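Local coordinates for protein probable dipeptidase (Pseudomonas aeruginosa, PDB 3B40) that probably acts as a metal-dependent dipeptidase of the membrane dipeptidase (M19) family, hydrolysing dipeptides, at residues G397-F400 against L401-W404; T309-P312 against E313-G317; P32-F35 against G36-G39. The protein carries 11 engineered substitutions. All coordinates share one frame; numbering follows the deposited sequence.

Interaction 1. Residues G397-F400 against L401-W404; sequences GGNF and LRAW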
loop_
_atom_site.group_PDB
_atom_site.type_symbol
_atom_site.label_atom_id
_atom_site.label_comp_id
_atom_site.label_asym_id
_atom_site.label_seq_id
_atom_site.Cartn_x
_atom_site.Cartn_y
_atom_site.Cartn_z
ATOM N N GLY A 397 -13.574 5.651 3.083
ATOM C CA GLY A 397 -12.857 6.274 4.193
ATOM C C GLY A 397 -13.504 6.259 5.566
ATOM O O GLY A 397 -12.797 6.351 6.579
ATOM N N GLY A 398 -14.834 6.166 5.620
ATOM C CA GLY A 398 -15.559 6.123 6.907
ATOM C C GLY A 398 -15.017 5.059 7.865
ATOM O O GLY A 398 -14.870 5.298 9.061
ATOM N N ASN A 399 -14.736 3.871 7.330
ATOM C CA ASN A 399 -14.238 2.768 8.156
ATOM C C ASN A 399 -12.845 3.059 8.674
ATOM O O ASN A 399 -12.553 2.858 9.876
ATOM C CB ASN A 399 -14.229 1.478 7.339
ATOM C CG ASN A 399 -15.619 0.966 7.021
ATOM O OD1 ASN A 399 -16.559 1.179 7.789
ATOM N ND2 ASN A 399 -15.750 0.232 5.903
ATOM N N PHE A 400 -11.975 3.527 7.773
ATOM C CA PHE A 400 -10.610 3.915 8.162
ATOM C C PHE A 400 -10.618 4.975 9.250
ATOM O O PHE A 400 -9.855 4.887 10.206
ATOM C CB PHE A 400 -9.747 4.368 6.964
ATOM C CG PHE A 400 -8.315 4.724 7.341
ATOM C CD1 PHE A 400 -7.291 3.783 7.222
ATOM C CD2 PHE A 400 -7.995 5.993 7.813
ATOM C CE1 PHE A 400 -5.976 4.110 7.549
ATOM C CE2 PHE A 400 -6.668 6.319 8.168
ATOM C CZ PHE A 400 -5.672 5.380 8.020
ATOM N N LEU A 401 -11.441 6.011 9.077
ATOM C CA LEU A 401 -11.501 7.102 10.049
ATOM C C LEU A 401 -11.994 6.616 11.424
ATOM O O LEU A 401 -11.495 7.073 12.433
ATOM C CB LEU A 401 -12.395 8.220 9.527
ATOM C CG LEU A 401 -11.940 8.974 8.259
ATOM C CD1 LEU A 401 -12.995 9.983 7.811
ATOM C CD2 LEU A 401 -10.590 9.674 8.482
ATOM N N ARG A 402 -12.960 5.683 11.460
ATOM C CA ARG A 402 -13.433 5.099 12.747
ATOM C C ARG A 402 -12.278 4.375 13.433
ATOM O O ARG A 402 -11.968 4.606 14.620
ATOM C CB ARG A 402 -14.573 4.088 12.522
ATOM C CG ARG A 402 -15.128 3.372 13.821
ATOM C CD ARG A 402 -15.815 2.036 13.492
ATOM N NE ARG A 402 -14.860 1.012 13.018
ATOM C CZ ARG A 402 -14.883 0.402 11.824
ATOM N NH1 ARG A 402 -13.954 -0.509 11.533
ATOM N NH2 ARG A 402 -15.809 0.695 10.908
ATOM N N ALA A 403 -11.650 3.476 12.688
ATOM C CA ALA A 403 -10.546 2.671 13.254
ATOM C C ALA A 403 -9.409 3.577 13.737
ATOM O O ALA A 403 -8.825 3.340 14.789
ATOM C CB ALA A 403 -10.032 1.677 12.214
ATOM N N TRP A 404 -9.091 4.608 12.953
ATOM C CA TRP A 404 -8.063 5.571 13.339
ATOM C C TRP A 404 -8.422 6.219 14.663
ATOM O O TRP A 404 -7.555 6.377 15.531
ATOM C CB TRP A 404 -7.867 6.623 12.232
ATOM C CG TRP A 404 -6.742 7.616 12.365
ATOM C CD1 TRP A 404 -5.742 7.642 13.302
ATOM C CD2 TRP A 404 -6.492 8.730 11.482
ATOM N NE1 TRP A 404 -4.909 8.718 13.077
ATOM C CE2 TRP A 404 -5.339 9.396 11.963
ATOM C CE3 TRP A 404 -7.141 9.230 10.350
ATOM C CZ2 TRP A 404 -4.823 10.540 11.347
ATOM C CZ3 TRP A 404 -6.618 10.384 9.714
ATOM C CH2 TRP A 404 -5.481 11.030 10.235
#
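Arg402 NH2 is shared between two oxygens: it gives a hydrogen bond to the carbonyl O of Asp352 and a weak, bent one to Asn399 OD1 at 3.2 Å. The arginine reaches this place by folding back. Its chain leaves the helix with CG anti to the backbone N and bends at chi3 (68°), which lays the head alongside the Asn399 side chain, both pointing the same way. One face of the guanidinium then lies over Asn399 O, roughly above its centre, while that same oxygen accepts the backbone N-H of Ala403, Ala403 N lying 3.0 Å from Asn399 O on a nearly straight bond of 173°. Further partners of the two polar ends lie outside the helix: Arg402 NH1 gives to the carbonyl of Gly259, and Asn399 ND2 gives to those of Ile351 and Val354. The guanidinium and amide are thus held mainly by backbone oxygens of neighbouring segments. A different chemistry operates between Phe400 and Trp404, one helical turn apart. Phe400 CE2 comes 3.7 Å from Trp404 CE3, and the rings meet obliquely, their planes 62° apart. Ile208 of strand 208-210 touches both side chains. Leu401 CG lies 3.2 Å from Gly397 O, the oxygen that also takes Leu401 N at 2.9 Å, and the leucine side chain packs on helix 119-127. Four successive i to i+4 backbone bonds, ending with Trp404 N to Phe400 O, carry the turn, which is an alpha-helical segment whose polar and aromatic side chains fasten helix 389-409 to the strands and loops of a TIM-barrel-like fold.

Interaction 2. Residues T309-P312 against E313-G317; sequences TIWP and EQRFG
Arg315 lies across one face of the Trp311 indole, its NE 3.7 Å from Trp311 CE2. The aliphatic part takes a share: Arg315 CD stands over the five-membered ring, 4.0 Å from its centroid, as a CH-pi contact, and CZ follows at 4.8 Å in a cation-pi contact. The guanidinium does not lie flat on the indole; the two planes are 81° apart, with Trp311 NE1 at the guanidinium edge. An extended chain from CG to NE, starting with CG anti to the backbone N (chi1 -174°), carries the head that far along the ring. On the way Arg315 CB passes 3.9 Å from Pro312 CD, the proline ring and arginine chain running side by side. At the edge of the indole, near its plane, Phe316 CA comes within 3.8 Å of Trp311 CE3.

The next shell fixes these positions. Pro312 is the N-cap residue of helix 313-328, and its carbonyl O receives Phe316 N at 3.2 Å on a 167° bond, with a weaker bond from Arg315 N. Tyr319 meets Trp311 edge-to-face, and Phe180 stacks on Phe316. Arg315 NH2 also reaches Phe289 O by a weak hydrogen bond and Asp290 by a long, weak ion pair. The indole's pi electrons and these weak polar partners therefore probably share in stabilising the cation.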
loop_
_atom_site.group_PDB
_atom_site.type_symbol
_atom_site.label_atom_id
_atom_site.label_comp_id
_atom_site.label_asym_id
_atom_site.label_seq_id
_atom_site.Cartn_x
_atom_site.Cartn_y
_atom_site.Cartn_z
ATOM N N THR A 309 20.002 -16.055 -5.064
ATOM C CA THR A 309 20.997 -15.429 -4.176
ATOM C C THR A 309 22.471 -15.646 -4.613
ATOM O O THR A 309 23.344 -14.819 -4.295
ATOM C CB THR A 309 20.848 -15.864 -2.690
ATOM O OG1 THR A 309 21.691 -15.029 -1.866
ATOM C CG2 THR A 309 21.240 -17.341 -2.494
ATOM N N ILE A 310 22.736 -16.731 -5.346
ATOM C CA ILE A 310 24.118 -17.028 -5.824
ATOM C C ILE A 310 24.495 -16.387 -7.169
ATOM O O ILE A 310 25.672 -16.408 -7.556
ATOM C CB ILE A 310 24.453 -18.561 -5.862
ATOM C CG1 ILE A 310 23.699 -19.267 -7.006
ATOM C CG2 ILE A 310 24.072 -19.216 -4.539
ATOM C CD1 ILE A 310 24.317 -20.609 -7.445
ATOM N N TRP A 311 23.522 -15.795 -7.858
ATOM C CA TRP A 311 23.756 -15.114 -9.134
ATOM C C TRP A 311 24.635 -13.851 -9.042
ATOM O O TRP A 311 24.478 -13.025 -8.127
ATOM C CB TRP A 311 22.425 -14.687 -9.753
ATOM C CG TRP A 311 21.572 -15.798 -10.268
ATOM C CD1 TRP A 311 21.772 -17.138 -10.101
ATOM C CD2 TRP A 311 20.365 -15.663 -11.030
ATOM N NE1 TRP A 311 20.768 -17.844 -10.717
ATOM C CE2 TRP A 311 19.904 -16.965 -11.313
ATOM C CE3 TRP A 311 19.642 -14.565 -11.526
ATOM C CZ2 TRP A 311 18.736 -17.201 -12.046
ATOM C CZ3 TRP A 311 18.494 -14.802 -12.268
ATOM C CH2 TRP A 311 18.051 -16.097 -12.516
ATOM N N PRO A 312 25.517 -13.650 -10.037
ATOM C CA PRO A 312 26.196 -12.340 -10.095
ATOM C C PRO A 312 25.187 -11.209 -10.341
ATOM O O PRO A 312 24.121 -11.454 -10.888
ATOM C CB PRO A 312 27.164 -12.477 -11.286
ATOM C CG PRO A 312 27.307 -13.996 -11.538
ATOM C CD PRO A 312 25.943 -14.570 -11.112
ATOM N N GLU A 313 25.491 -9.991 -9.903
ATOM C CA GLU A 313 24.529 -8.873 -10.073
ATOM C C GLU A 313 24.084 -8.684 -11.521
ATOM O O GLU A 313 22.901 -8.463 -11.787
ATOM C CB GLU A 313 25.084 -7.559 -9.500
ATOM C CG GLU A 313 25.328 -7.633 -7.991
ATOM C CD GLU A 313 26.116 -6.440 -7.446
ATOM O OE1 GLU A 313 26.829 -5.785 -8.235
ATOM O OE2 GLU A 313 26.029 -6.149 -6.226
ATOM N N GLN A 314 25.033 -8.814 -12.450
ATOM C CA GLN A 314 24.776 -8.620 -13.874
ATOM C C GLN A 314 23.708 -9.625 -14.338
ATOM O O GLN A 314 22.814 -9.284 -15.119
ATOM C CB GLN A 314 26.090 -8.794 -14.650
ATOM C CG GLN A 314 26.069 -8.450 -16.172
ATOM C CD GLN A 314 25.161 -9.338 -17.018
ATOM O OE1 GLN A 314 24.326 -8.828 -17.775
ATOM N NE2 GLN A 314 25.310 -10.660 -16.899
ATOM N N ARG A 315 23.783 -10.851 -13.823
ATOM C CA ARG A 315 22.835 -11.903 -14.229
ATOM C C ARG A 315 21.429 -11.623 -13.682
ATOM O O ARG A 315 20.422 -11.815 -14.379
ATOM C CB ARG A 315 23.339 -13.280 -13.745
ATOM C CG ARG A 315 22.518 -14.466 -14.229
ATOM C CD ARG A 315 23.194 -15.776 -13.772
ATOM N NE ARG A 315 22.342 -16.944 -14.044
ATOM C CZ ARG A 315 22.286 -17.595 -15.203
ATOM N NH1 ARG A 315 23.033 -17.206 -16.233
ATOM N NH2 ARG A 315 21.471 -18.642 -15.337
ATOM N N PHE A 316 21.380 -11.173 -12.426
ATOM C CA PHE A 316 20.131 -10.760 -11.804
ATOM C C PHE A 316 19.492 -9.613 -12.582
ATOM O O PHE A 316 18.310 -9.687 -12.939
ATOM C CB PHE A 316 20.349 -10.352 -10.338
ATOM C CG PHE A 316 19.100 -9.874 -9.668
ATOM C CD1 PHE A 316 18.163 -10.789 -9.199
ATOM C CD2 PHE A 316 18.835 -8.522 -9.545
ATOM C CE1 PHE A 316 16.983 -10.360 -8.595
ATOM C CE2 PHE A 316 17.661 -8.073 -8.949
ATOM C CZ PHE A 316 16.733 -8.997 -8.469
ATOM N N GLY A 317 20.282 -8.557 -12.828
ATOM C CA GLY A 317 19.846 -7.425 -13.626
ATOM C C GLY A 317 19.166 -7.817 -14.922
ATOM O O GLY A 317 18.075 -7.349 -15.212
#

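Interaction 3. Residues P32-F35 against G36-G39; sequences PLDF and GTTG. Engineered in segment 32-35: Leu33 (natural residue Pro). Engineered in segment 36-39: Thr38 (natural residue Glu).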
loop_
_atom_site.group_PDB
_atom_site.type_symbol
_atom_site.label_atom_id
_atom_site.label_comp_id
_atom_site.label_asym_id
_atom_site.label_seq_id
_atom_site.Cartn_x
_atom_site.Cartn_y
_atom_site.Cartn_z
ATOM N N PRO A 32 6.956 10.048 -5.030
ATOM C CA PRO A 32 8.149 9.981 -5.892
ATOM C C PRO A 32 9.222 10.888 -5.309
ATOM O O PRO A 32 8.914 11.996 -4.839
ATOM C CB PRO A 32 7.647 10.551 -7.240
ATOM C CG PRO A 32 6.132 10.397 -7.177
ATOM C CD PRO A 32 5.829 10.689 -5.730
ATOM N N LEU A 33 10.468 10.437 -5.317
ATOM C CA LEU A 33 11.531 11.238 -4.706
ATOM C C LEU A 33 11.732 12.636 -5.346
ATOM O O LEU A 33 12.308 13.526 -4.739
ATOM C CB LEU A 33 12.847 10.447 -4.701
ATOM C CG LEU A 33 12.796 9.297 -3.695
ATOM C CD1 LEU A 33 13.820 8.193 -4.035
ATOM C CD2 LEU A 33 13.002 9.861 -2.289
ATOM N N ASP A 34 11.265 12.812 -6.570
ATOM C CA ASP A 34 11.393 14.107 -7.253
ATOM C C ASP A 34 10.069 14.879 -7.293
ATOM O O ASP A 34 9.899 15.802 -8.079
ATOM C CB ASP A 34 11.961 13.900 -8.672
ATOM C CG ASP A 34 10.994 13.153 -9.590
ATOM O OD1 ASP A 34 9.949 12.670 -9.090
ATOM O OD2 ASP A 34 11.282 13.043 -10.813
ATOM N N PHE A 35 9.119 14.481 -6.452
ATOM C CA PHE A 35 7.801 15.087 -6.452
ATOM C C PHE A 35 7.966 16.526 -5.968
ATOM O O PHE A 35 8.657 16.771 -4.984
ATOM C CB PHE A 35 6.892 14.306 -5.495
ATOM C CG PHE A 35 5.435 14.648 -5.604
ATOM C CD1 PHE A 35 4.805 14.722 -6.846
ATOM C CD2 PHE A 35 4.681 14.819 -4.451
ATOM C CE1 PHE A 35 3.448 15.013 -6.931
ATOM C CE2 PHE A 35 3.329 15.096 -4.524
ATOM C CZ PHE A 35 2.707 15.196 -5.774
ATOM N N GLY A 36 7.358 17.468 -6.683
ATOM C CA GLY A 36 7.498 18.880 -6.376
ATOM C C GLY A 36 8.651 19.569 -7.098
ATOM O O GLY A 36 8.919 20.736 -6.831
ATOM N N THR A 37 9.332 18.859 -8.000
ATOM C CA THR A 37 10.460 19.429 -8.760
ATOM C C THR A 37 9.974 19.781 -10.151
ATOM O O THR A 37 8.839 19.442 -10.533
ATOM C CB THR A 37 11.668 18.463 -8.892
ATOM O OG1 THR A 37 11.291 17.300 -9.646
ATOM C CG2 THR A 37 12.171 18.038 -7.542
ATOM N N THR A 38 10.827 20.471 -10.913
ATOM C CA THR A 38 10.511 20.832 -12.297
ATOM C C THR A 38 10.236 19.571 -13.095
ATOM O O THR A 38 11.050 18.640 -13.087
ATOM C CB THR A 38 11.672 21.614 -12.933
ATOM O OG1 THR A 38 11.986 22.726 -12.090
ATOM C CG2 THR A 38 11.299 22.137 -14.313
ATOM N N GLY A 39 9.096 19.545 -13.783
ATOM C CA GLY A 39 8.676 18.360 -14.530
ATOM C C GLY A 39 7.690 17.519 -13.736
ATOM O O GLY A 39 6.956 16.704 -14.303
#
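One carbonyl oxygen here takes two bonds from a single residue: Asp34 O accepts both the backbone N-H and the side-chain hydroxyl of Thr37. The setting is a type II beta turn from Asp34 to Thr37 that overlaps a type I turn from Pro32 to Phe35, the two sharing Asp34 and Phe35, and Gly36 and Thr37 both face Asn40 as a G1 beta bulge. The two donors approach differently. Thr37 OG1 comes in the carbonyl plane, on a lone pair, at 2.6 Å from Asp34 O, whereas Thr37 N stands 36° out of that plane at 3.1 Å, with an N-H...O angle of 141°. The hydroxyl gets there because chi1 of Thr37 is 64°, which sets OG1 between its backbone N and carbonyl carbon. The Asp34 and Thr37 side chains cross at about a right angle; of the aspartate side chain, CB comes nearest Thr37 OG1, at 3.6 Å, and carboxylate oxygen OD1 accepts a hydrogen bond from Asn40 ND2.

Gly36 takes the left-handed corner of the turn, where a beta carbon would run into Phe35 O. The type I turn is closed by Phe35 N bonding to Pro32 O. The Phe35 side chain then leaves the turn for the interior, where it packs the loop after strand 25-29 against Ile101 and Met105 of helix 87-108 and also touches Asn40 and Val42. On the threonine, the methyl branch closes in on the same acceptor as the hydroxyl, Thr37 CG2 lying 3.2 Å from Asp34 O.

Along the chain the order is interaction 3, interaction 2, interaction 1, all within the part of the chain that belongs to the M19 dipeptidase family. Residues 32-39 fill part of the loop after strand 25-29, the loop before helix 52-58; residues 309-312 lead into helix 313-328, whose first turn holds 313-317; residues 397-404 lie inside helix 389-409. None touches another. The centres of interactions 1 and 2 are about 44 Å apart, on opposite sides of the chain's centre, and interaction 3 is about 30 Å from the first and 31 Å from the second, centre to centre. The three are therefore separate local solutions around a single fold built on its parallel sheet.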